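Local coordinates for protein extracellular sialidase/neuraminidase, putative (Aspergillus fumigatus, PDB 2XZI) that hydrolyses glycosides of the sialic acid KDN (deaminoneuraminic acid), and is a fungal KDNase with the beta-propeller fold of sialidases, at residues T46-I51 with R159-T164. Residues are numbered along the deposited sequence; the frame is centred on the assembly and turned at random.
Sequences TTTGRI and RDDGNT
Asp161 sets its carboxylate against Thr46, Thr48 and Arg50, and every direct hydrogen bond between 46-51 and 159-164 ends on one of its two oxygens. Both threonine hydroxyls donate to it: Thr46 OG1 reaches the syn lone pair of Asp161 OD1 at 2.7 Å, and Thr48 OG1 meets Asp161 OD2, also on the syn side, at 2.7 Å. In return each hydroxyl accepts from the backbone N two residues on, Thr48 N and Arg50 N, making two successive ST turns that tie the donors to the backbone of the type I turn Thr46-Gly49 and of the residue that follows it.

The charged component is a salt bridge, Arg50 NE to Asp161 OD2 at 2.9 Å and nearly straight (161°). Arg50 bends at chi3 (-62°), and its guanidinium offers an edge to OD2 from above the carboxylate, the two planes 79° apart. A water accepts from Arg50 NH2 and donates to Asp161 OD2, a third donor to that oxygen and a second link between the charged groups.

Within 159-164, a type I' turn carries Asp161, and Asp160 takes Thr164 N (2.9 Å) through OD1 and Thr164 OG1 (2.7 Å) through OD2. With Ser158, this matches the Asp-box sequence S-x-D-x-G-x-T of sialidases.

Asn113 also donates to Asp161 OD1, and Arg50 NH1 bonds to Thr75 O. The contact thus joins adjacent propeller blades: the turn between strands 37-45 and 51-58 meets the Asp-box loop between strands 152-158 and 169-170.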
ATOM      1  N   THR A  46       3.014 -14.483   0.118  1.00  7.05           N
ATOM      2  CA  THR A  46       3.811 -15.091   1.185  1.00  7.64           C
ATOM      3  C   THR A  46       4.758 -16.106   0.583  1.00  8.55           C
ATOM      4  O   THR A  46       4.713 -16.364  -0.616  1.00  7.98           O
ATOM      5  CB  THR A  46       2.935 -15.784   2.224  1.00  8.06           C
ATOM      6  OG1 THR A  46       2.436 -17.003   1.662  1.00  7.75           O
ATOM      7  CG2 THR A  46       1.773 -14.899   2.683  1.00  8.39           C
ATOM      8  N   THR A  47       5.603 -16.728   1.400  1.00  8.60           N
ATOM      9  CA  THR A  47       6.544 -17.681   0.806  1.00  9.58           C
ATOM     10  C   THR A  47       5.868 -18.965   0.314  1.00 10.14           C
ATOM     11  O   THR A  47       6.494 -19.748  -0.393  1.00 10.42           O
ATOM     12  CB  THR A  47       7.722 -18.025   1.719  1.00  9.91           C
ATOM     13  OG1 THR A  47       7.267 -18.852   2.782  1.00 11.33           O
ATOM     14  CG2 THR A  47       8.413 -16.760   2.242  1.00 11.64           C
ATOM     15  N   THR A  48       4.608 -19.178   0.686  1.00  9.06           N
ATOM     16  CA  THR A  48       3.876 -20.369   0.249  1.00  8.94           C
ATOM     17  C   THR A  48       3.221 -20.148  -1.107  1.00  9.11           C
ATOM     18  O   THR A  48       2.832 -21.123  -1.755  1.00 10.18           O
ATOM     19  CB  THR A  48       2.746 -20.782   1.236  1.00  9.05           C
ATOM     20  OG1 THR A  48       1.706 -19.787   1.230  1.00  8.63           O
ATOM     21  CG2 THR A  48       3.262 -20.989   2.655  1.00  7.84           C
ATOM     22  N   GLY A  49       3.087 -18.882  -1.522  1.00  8.79           N
ATOM     23  CA  GLY A  49       2.276 -18.550  -2.699  1.00  7.89           C
ATOM     24  C   GLY A  49       0.906 -17.949  -2.397  1.00  7.39           C
ATOM     25  O   GLY A  49       0.232 -17.413  -3.279  1.00  7.46           O
ATOM     26  N   ARG A  50       0.471 -18.035  -1.142  1.00  6.72           N
ATOM     27  CA  ARG A  50      -0.783 -17.402  -0.731  1.00  6.63           C
ATOM     28  C   ARG A  50      -0.649 -15.893  -0.865  1.00  6.78           C
ATOM     29  O   ARG A  50       0.431 -15.332  -0.597  1.00  7.14           O
ATOM     30  CB  ARG A  50      -1.095 -17.749   0.712  1.00  7.05           C
ATOM     31  CG  ARG A  50      -2.566 -17.545   1.061  1.00  8.05           C
ATOM     32  CD  ARG A  50      -2.868 -17.914   2.501  1.00  8.42           C
ATOM     33  NE  ARG A  50      -2.614 -19.327   2.826  1.00 10.02           N
ATOM     34  CZ  ARG A  50      -3.483 -20.320   2.669  1.00  9.64           C
ATOM     35  NH1 ARG A  50      -4.699 -20.110   2.141  1.00  9.75           N
ATOM     36  NH2 ARG A  50      -3.123 -21.551   3.030  1.00 10.67           N
ATOM     37  N   ILE A  51      -1.745 -15.243  -1.244  1.00  5.22           N
ATOM     38  CA  ILE A  51      -1.775 -13.782  -1.355  1.00  5.83           C
ATOM     39  C   ILE A  51      -2.605 -13.226  -0.210  1.00  5.82           C
ATOM     40  O   ILE A  51      -3.704 -13.724   0.060  1.00  5.96           O
ATOM     41  CB  ILE A  51      -2.287 -13.308  -2.739  1.00  5.65           C
ATOM     42  CG1 ILE A  51      -1.404 -13.929  -3.845  1.00  7.49           C
ATOM     43  CG2 ILE A  51      -2.248 -11.793  -2.825  1.00  6.87           C
ATOM     44  CD1 ILE A  51      -1.897 -13.735  -5.264  1.00  9.19           C
ATOM     45  N   ARG A 159       2.102 -15.984  12.056  1.00  6.76           N
ATOM     46  CA  ARG A 159       3.018 -17.119  11.915  1.00  7.59           C
ATOM     47  C   ARG A 159       2.376 -18.272  11.148  1.00  8.08           C
ATOM     48  O   ARG A 159       2.996 -19.330  10.990  1.00  9.21           O
ATOM     49  CB  ARG A 159       3.436 -17.653  13.289  1.00  7.80           C
ATOM     50  CG  ARG A 159       3.811 -16.622  14.326  1.00  9.88           C
ATOM     51  CD  ARG A 159       5.085 -15.867  13.968  1.00  9.19           C
ATOM     52  NE  ARG A 159       5.501 -15.005  15.075  1.00  9.14           N
ATOM     53  CZ  ARG A 159       6.713 -14.461  15.184  1.00  6.76           C
ATOM     54  NH1 ARG A 159       7.624 -14.633  14.222  1.00  8.68           N
ATOM     55  NH2 ARG A 159       6.995 -13.702  16.243  1.00  9.76           N
ATOM     56  N   ASP A 160       1.145 -18.072  10.692  1.00  7.19           N
ATOM     57  CA  ASP A 160       0.358 -19.138  10.056  1.00  7.58           C
ATOM     58  C   ASP A 160      -0.221 -18.696   8.711  1.00  7.69           C
ATOM     59  O   ASP A 160      -1.397 -18.937   8.400  1.00  7.58           O
ATOM     60  CB  ASP A 160      -0.727 -19.649  11.011  1.00  7.82           C
ATOM     61  CG  ASP A 160      -1.682 -18.559  11.474  1.00  9.55           C
ATOM     62  OD1 ASP A 160      -1.607 -17.409  10.975  1.00  9.58           O
ATOM     63  OD2 ASP A 160      -2.529 -18.846  12.361  1.00 12.41           O
ATOM     64  N   ASP A 161       0.637 -18.023   7.933  1.00  7.37           N
ATOM     65  CA  ASP A 161       0.337 -17.656   6.547  1.00  7.65           C
ATOM     66  C   ASP A 161      -0.884 -16.710   6.482  1.00  8.05           C
ATOM     67  O   ASP A 161      -1.702 -16.771   5.535  1.00  8.09           O
ATOM     68  CB  ASP A 161       0.147 -18.945   5.713  1.00  7.98           C
ATOM     69  CG  ASP A 161       0.629 -18.810   4.277  1.00  8.84           C
ATOM     70  OD1 ASP A 161       1.466 -17.929   3.977  1.00  8.54           O
ATOM     71  OD2 ASP A 161       0.184 -19.627   3.424  1.00  9.68           O
ATOM     72  N   GLY A 162      -0.995 -15.823   7.473  1.00  7.11           N
ATOM     73  CA  GLY A 162      -2.063 -14.825   7.504  1.00  7.49           C
ATOM     74  C   GLY A 162      -3.367 -15.273   8.129  1.00  7.85           C
ATOM     75  O   GLY A 162      -4.326 -14.499   8.199  1.00  7.51           O
ATOM     76  N   ASN A 163      -3.430 -16.526   8.583  1.00  8.39           N
ATOM     77  CA  ASN A 163      -4.689 -17.013   9.162  1.00  8.96           C
ATOM     78  C   ASN A 163      -5.085 -16.282  10.457  1.00  8.83           C
ATOM     79  O   ASN A 163      -6.258 -15.947  10.676  1.00  9.04           O
ATOM     80  CB  ASN A 163      -4.636 -18.526   9.383  1.00  9.76           C
ATOM     81  CG  ASN A 163      -6.003 -19.117   9.638  1.00 11.83           C
ATOM     82  OD1 ASN A 163      -6.970 -18.767   8.968  1.00 12.68           O
ATOM     83  ND2 ASN A 163      -6.089 -20.024  10.611  1.00 15.45           N
ATOM     84  N   THR A 164      -4.094 -16.023  11.305  1.00  8.59           N
ATOM     85  CA  THR A 164      -4.321 -15.267  12.523  1.00  9.00           C
ATOM     86  C   THR A 164      -3.183 -14.283  12.754  1.00  7.88           C
ATOM     87  O   THR A 164      -2.072 -14.449  12.232  1.00  7.95           O
ATOM     88  CB  THR A 164      -4.442 -16.171  13.766  1.00  9.44           C
ATOM     89  OG1 THR A 164      -3.195 -16.829  13.982  1.00  9.74           O
ATOM     90  CG2 THR A 164      -5.561 -17.221  13.613  1.00 10.65           C
TER
HETATM   91  O   HOH W   1      -0.573 -22.090   4.260  1.00 12.99           O